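Local structure of methylxanthine N1-demethylase NdmA (Pseudomonas putida, 6ICN) at residues I333-R336 with K337-E341; M213-N217 with G218-F222. The protein catalyses the N1-demethylation of caffeine to theobromine and formaldehyde, and of related methylxanthines, as a Rieske [2Fe-2S] oxygenase supplied with electrons from NADH. One frame throughout, in Å; residues are numbered along the deposited sequence.

Contact 1. Residues I333-R336 with K337-E341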
loop_
_atom_site.group_PDB
_atom_site.type_symbol
_atom_site.label_atom_id
_atom_site.label_comp_id
_atom_site.label_asym_id
_atom_site.label_seq_id
_atom_site.Cartn_x
_atom_site.Cartn_y
_atom_site.Cartn_z
ATOM N N ILE A 333 9.508 -42.249 8.848
ATOM C CA ILE A 333 10.160 -42.869 9.995
ATOM C C ILE A 333 11.602 -43.217 9.661
ATOM O O ILE A 333 12.520 -42.924 10.435
ATOM C CB ILE A 333 9.380 -44.120 10.438
ATOM C CG1 ILE A 333 7.988 -43.736 10.944
ATOM C CG2 ILE A 333 10.138 -44.850 11.530
ATOM C CD1 ILE A 333 7.029 -44.934 11.013
ATOM N N GLN A 334 11.814 -43.821 8.491
ATOM C CA GLN A 334 13.154 -44.254 8.106
ATOM C C GLN A 334 14.054 -43.057 7.824
ATOM O O GLN A 334 15.244 -43.078 8.157
ATOM C CB GLN A 334 13.064 -45.182 6.899
ATOM C CG GLN A 334 12.347 -46.519 7.206
ATOM C CD GLN A 334 12.950 -47.247 8.409
ATOM O OE1 GLN A 334 14.169 -47.388 8.518
ATOM N NE2 GLN A 334 12.090 -47.691 9.328
ATOM N N TYR A 335 13.492 -42.002 7.221
ATOM C CA TYR A 335 14.229 -40.756 7.022
ATOM C C TYR A 335 14.719 -40.185 8.347
ATOM O O TYR A 335 15.898 -39.857 8.495
ATOM C CB TYR A 335 13.326 -39.750 6.302
ATOM C CG TYR A 335 13.941 -38.392 6.016
ATOM C CD1 TYR A 335 14.970 -38.257 5.095
ATOM C CD2 TYR A 335 13.441 -37.241 6.623
ATOM C CE1 TYR A 335 15.512 -37.009 4.801
ATOM C CE2 TYR A 335 13.968 -35.989 6.335
ATOM C CZ TYR A 335 14.996 -35.880 5.429
ATOM O OH TYR A 335 15.524 -34.639 5.149
ATOM N N ARG A 336 13.813 -40.039 9.327
ATOM C CA ARG A 336 14.194 -39.486 10.616
ATOM C C ARG A 336 15.256 -40.344 11.296
ATOM O O ARG A 336 16.175 -39.814 11.929
ATOM C CB ARG A 336 12.954 -39.351 11.497
ATOM C CG ARG A 336 11.967 -38.299 10.975
ATOM C CD ARG A 336 10.674 -38.263 11.798
ATOM N NE ARG A 336 9.804 -37.198 11.296
ATOM C CZ ARG A 336 8.763 -36.679 11.947
ATOM N NH1 ARG A 336 8.420 -37.112 13.161
ATOM N NH2 ARG A 336 8.055 -35.719 11.366
ATOM N N LYS A 337 15.140 -41.667 11.154
ATOM C CA LYS A 337 16.112 -42.587 11.740
ATOM C C LYS A 337 17.502 -42.376 11.149
ATOM O O LYS A 337 18.497 -42.293 11.886
ATOM C CB LYS A 337 15.650 -44.027 11.514
ATOM C CG LYS A 337 16.618 -45.082 12.065
ATOM C CD LYS A 337 16.029 -46.464 11.878
ATOM C CE LYS A 337 17.043 -47.535 12.252
ATOM N NZ LYS A 337 16.434 -48.886 12.124
ATOM N N TRP A 338 17.587 -42.275 9.816
ATOM C CA TRP A 338 18.892 -42.065 9.190
ATOM C C TRP A 338 19.476 -40.708 9.569
ATOM O O TRP A 338 20.666 -40.605 9.882
ATOM C CB TRP A 338 18.788 -42.208 7.673
ATOM C CG TRP A 338 20.125 -42.458 6.990
ATOM C CD1 TRP A 338 21.363 -42.486 7.563
ATOM C CD2 TRP A 338 20.319 -42.719 5.600
ATOM N NE1 TRP A 338 22.328 -42.766 6.608
ATOM C CE2 TRP A 338 21.708 -42.919 5.396
ATOM C CE3 TRP A 338 19.452 -42.830 4.512
ATOM C CZ2 TRP A 338 22.240 -43.186 4.137
ATOM C CZ3 TRP A 338 19.969 -43.106 3.266
ATOM C CH2 TRP A 338 21.365 -43.281 3.085
ATOM N N LEU A 339 18.658 -39.645 9.559
ATOM C CA LEU A 339 19.178 -38.343 9.974
ATOM C C LEU A 339 19.739 -38.392 11.394
ATOM O O LEU A 339 20.791 -37.805 11.676
ATOM C CB LEU A 339 18.090 -37.270 9.886
ATOM C CG LEU A 339 17.642 -36.833 8.500
ATOM C CD1 LEU A 339 16.644 -35.669 8.644
ATOM C CD2 LEU A 339 18.812 -36.417 7.638
ATOM N N ARG A 340 19.038 -39.073 12.308
ATOM C CA ARG A 340 19.527 -39.235 13.679
ATOM C C ARG A 340 20.886 -39.928 13.697
ATOM O O ARG A 340 21.796 -39.505 14.427
ATOM C CB ARG A 340 18.506 -40.025 14.532
ATOM C CG ARG A 340 18.826 -40.054 16.054
ATOM C CD ARG A 340 17.843 -40.903 16.896
ATOM N NE ARG A 340 16.523 -41.025 16.259
ATOM C CZ ARG A 340 15.904 -42.170 15.947
ATOM N NH1 ARG A 340 16.490 -43.353 16.158
ATOM N NH2 ARG A 340 14.683 -42.097 15.394
ATOM N N GLU A 341 21.040 -40.978 12.885
ATOM C CA GLU A 341 22.309 -41.703 12.826
ATOM C C GLU A 341 23.421 -40.813 12.289
ATOM O O GLU A 341 24.568 -40.895 12.746
ATOM C CB GLU A 341 22.173 -42.940 11.947
ATOM C CG GLU A 341 21.286 -44.039 12.521
ATOM C CD GLU A 341 21.091 -45.172 11.541
ATOM O OE1 GLU A 341 21.882 -45.266 10.572
ATOM O OE2 GLU A 341 20.156 -45.977 11.721
HETATM O O HOH W 1 15.483 -49.400 9.803
#

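Contact 2. Residues M213-N217 with G218-F222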
loop_
_atom_site.group_PDB
_atom_site.type_symbol
_atom_site.label_atom_id
_atom_site.label_comp_id
_atom_site.label_asym_id
_atom_site.label_seq_id
_atom_site.Cartn_x
_atom_site.Cartn_y
_atom_site.Cartn_z
ATOM N N MET A 213 12.800 -50.019 1.382
ATOM C CA MET A 213 13.681 -48.867 1.207
ATOM C C MET A 213 15.126 -49.309 1.365
ATOM O O MET A 213 15.474 -49.955 2.357
ATOM C CB MET A 213 13.379 -47.759 2.225
ATOM C CG MET A 213 11.973 -47.224 2.146
ATOM S SD MET A 213 11.618 -46.079 3.496
ATOM C CE MET A 213 12.616 -44.655 2.980
ATOM N N ASP A 214 15.963 -48.942 0.398
ATOM C CA ASP A 214 17.381 -49.263 0.411
ATOM C C ASP A 214 18.208 -48.009 0.629
ATOM O O ASP A 214 17.894 -46.946 0.073
ATOM C CB ASP A 214 17.818 -49.899 -0.912
ATOM C CG ASP A 214 17.034 -51.137 -1.247
ATOM O OD1 ASP A 214 16.642 -51.867 -0.313
ATOM O OD2 ASP A 214 16.809 -51.372 -2.451
ATOM N N ARG A 215 19.277 -48.145 1.412
ATOM C CA ARG A 215 20.336 -47.147 1.474
ATOM C C ARG A 215 21.484 -47.609 0.589
ATOM O O ARG A 215 21.959 -48.743 0.723
ATOM C CB ARG A 215 20.853 -46.928 2.891
ATOM C CG ARG A 215 19.816 -46.686 3.978
ATOM C CD ARG A 215 20.570 -46.441 5.239
ATOM N NE ARG A 215 19.730 -46.222 6.416
ATOM C CZ ARG A 215 20.220 -45.994 7.624
ATOM N NH1 ARG A 215 19.407 -45.814 8.660
ATOM N NH2 ARG A 215 21.538 -45.972 7.807
ATOM N N PHE A 216 21.927 -46.738 -0.308
ATOM C CA PHE A 216 23.040 -47.083 -1.184
ATOM C C PHE A 216 23.732 -45.795 -1.602
ATOM O O PHE A 216 23.076 -44.878 -2.112
ATOM C CB PHE A 216 22.552 -47.869 -2.405
ATOM C CG PHE A 216 23.666 -48.396 -3.265
ATOM C CD1 PHE A 216 24.390 -49.507 -2.874
ATOM C CD2 PHE A 216 23.992 -47.771 -4.457
ATOM C CE1 PHE A 216 25.418 -49.995 -3.659
ATOM C CE2 PHE A 216 25.020 -48.258 -5.248
ATOM C CZ PHE A 216 25.734 -49.364 -4.843
ATOM N N ASN A 217 25.040 -45.720 -1.354
ATOM C CA ASN A 217 25.857 -44.579 -1.779
ATOM C C ASN A 217 25.310 -43.257 -1.243
ATOM O O ASN A 217 25.331 -42.233 -1.930
ATOM C CB ASN A 217 25.979 -44.521 -3.303
ATOM C CG ASN A 217 26.872 -45.612 -3.864
ATOM O OD1 ASN A 217 27.633 -46.259 -3.132
ATOM N ND2 ASN A 217 26.796 -45.812 -5.173
ATOM N N GLY A 218 24.821 -43.273 -0.004
ATOM C CA GLY A 218 24.295 -42.057 0.595
ATOM C C GLY A 218 22.947 -41.621 0.064
ATOM O O GLY A 218 22.568 -40.453 0.243
ATOM N N GLN A 219 22.213 -42.525 -0.579
ATOM C CA GLN A 219 20.897 -42.255 -1.138
ATOM C C GLN A 219 19.876 -43.216 -0.550
ATOM O O GLN A 219 20.182 -44.387 -0.305
ATOM C CB GLN A 219 20.894 -42.402 -2.662
ATOM C CG GLN A 219 22.049 -41.679 -3.350
ATOM C CD GLN A 219 22.254 -42.157 -4.773
ATOM O OE1 GLN A 219 21.772 -43.222 -5.156
ATOM N NE2 GLN A 219 22.971 -41.371 -5.564
ATOM N N PHE A 220 18.657 -42.725 -0.332
ATOM C CA PHE A 220 17.517 -43.602 -0.120
ATOM C C PHE A 220 16.911 -43.937 -1.475
ATOM O O PHE A 220 16.629 -43.035 -2.275
ATOM C CB PHE A 220 16.473 -42.934 0.780
ATOM C CG PHE A 220 16.347 -43.555 2.149
ATOM C CD1 PHE A 220 16.511 -44.921 2.328
ATOM C CD2 PHE A 220 16.028 -42.774 3.256
ATOM C CE1 PHE A 220 16.379 -45.500 3.592
ATOM C CE2 PHE A 220 15.902 -43.350 4.531
ATOM C CZ PHE A 220 16.081 -44.709 4.689
ATOM N N ARG A 221 16.704 -45.230 -1.740
ATOM C CA ARG A 221 16.089 -45.680 -2.981
ATOM C C ARG A 221 14.842 -46.492 -2.670
ATOM O O ARG A 221 14.882 -47.399 -1.826
ATOM C CB ARG A 221 17.069 -46.513 -3.818
ATOM C CG ARG A 221 18.346 -45.772 -4.169
ATOM C CD ARG A 221 19.103 -46.466 -5.263
ATOM N NE ARG A 221 20.356 -45.778 -5.536
ATOM C CZ ARG A 221 21.207 -46.142 -6.488
ATOM N NH1 ARG A 221 20.928 -47.188 -7.254
ATOM N NH2 ARG A 221 22.327 -45.458 -6.676
ATOM N N PHE A 222 13.738 -46.163 -3.340
ATOM C CA PHE A 222 12.490 -46.903 -3.171
ATOM C C PHE A 222 11.563 -46.611 -4.349
ATOM O O PHE A 222 11.696 -45.585 -5.026
ATOM C CB PHE A 222 11.809 -46.592 -1.821
ATOM C CG PHE A 222 11.660 -45.109 -1.503
ATOM C CD1 PHE A 222 12.675 -44.413 -0.852
ATOM C CD2 PHE A 222 10.486 -44.445 -1.808
ATOM C CE1 PHE A 222 12.523 -43.050 -0.544
ATOM C CE2 PHE A 222 10.317 -43.085 -1.508
ATOM C CZ PHE A 222 11.340 -42.389 -0.882
#

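Contact 1. Residues I333-R336 with K337-E341
Tyr335 and Leu339, one helical turn apart, make the apolar part of this local contact. The leucine methyl CD1 lies over one face of the phenol ring, 3.9 Å from its centroid and 29° off the normal, a CH-pi contact that draws closest at Tyr335 CE2, 3.5 Å from Leu339 CD1. With Tyr335 CG anti to the backbone N (chi1 180°), the ring stands where the branch of Leu339 can reach it. A tyrosine suits this buried place because its flat ring takes the methyl and also stacks on Trp183, while its hydroxyl is hydrogen-bonded to Pro248 O.

Polar side chains meet through water. Gln334 and Lys337 run side by side, and one water donates to Gln334 OE1 at 2.7 Å and accepts from Lys337 NZ at 2.6 Å. The lysine chain is extended throughout, which carries its ammonium out to the water, while a bend in the glutamine chain keeps its amide beside the lysine. Arg336 directs its charge elsewhere, in salt bridges to Glu323 and Glu184.

The backbone supplies four hydrogen bonds, from the amides of Lys337, Trp338, Leu339 and Arg340 to the carbonyls of Ile333, Gln334, Tyr335 and Arg336 in turn. That from Leu339 N to Tyr335 O, 3.0 Å long, is the straightest, with 173° at the hydrogen.

Spacing of i to i+4 repeated in this way is the signature of an alpha-helix, here the amphipathic helix 330-348 of the C-terminal oxygenase domain, with Tyr335, Trp338 and Leu339 buried and Lys337 and Arg340 exposed.

Contact 2. Residues M213-N217 with G218-F222
Met213 sets its terminal methyl squarely on the Phe220 ring: CE stands 3.7 Å from the centroid, only 3° off the normal. Its bend at chi3 (72°) brings CE over the ring, and SD follows at a distance in a Met-aromatic contact. The same methyl reaches Phe222 CD1 at 3.8 Å; a flexible, unbranched thioether suits a place between two rings. Along Phe220 lies the aliphatic part of Arg215, Arg215 CG 3.7 Å from Phe220 CE1, while its charged end goes on to Glu341.

Phe216 and Arg221 share the face that bears Gln219 and Asp214, the latter paired with Arg366. Phe216 CD2 sits over one face of the guanidinium, 3.6 Å from Arg221 NH2, the two planes 75° apart. Arg221 grips Gln219 OE1 side-on, NE at 2.9 Å and NH2 at 2.8 Å from the one oxygen, which lies close to the guanidinium plane. Replacing Gln219 by an alanine is likely to leave Arg221 without this shared acceptor, its guanidinium then able to turn away from Phe216.

A type I' turn from Phe216 to Gln219, with positive phi at Asn217 and Gly218, closes the hairpin. Because a neutral amide grips Arg221, its rotation is restrained but that bond probably leaves its charge uncancelled.

From the N terminus, contact 2 comes first: 213-217 turns back at once into 218-222, closing the hairpin at the edge of the seven-stranded antiparallel sheet, whose strand 239-246 pairs with 219-225. Contact 1 follows more than a hundred residues later as one stretch of helix 330-348. The two lie in series, neither enclosing nor crossing the other, yet their centres are 12 Å apart and they touch. Arg215 bridges to Glu341, Arg215 NH2 lying 2.9 Å from Glu341 OE1, and makes a cation-pi contact with Trp338, which also meets Phe220 edge-to-face. Together they tie the helix to the sheet of the C-terminal domain, with the side chain of Phe222 about 10 Å from the bound caffeine.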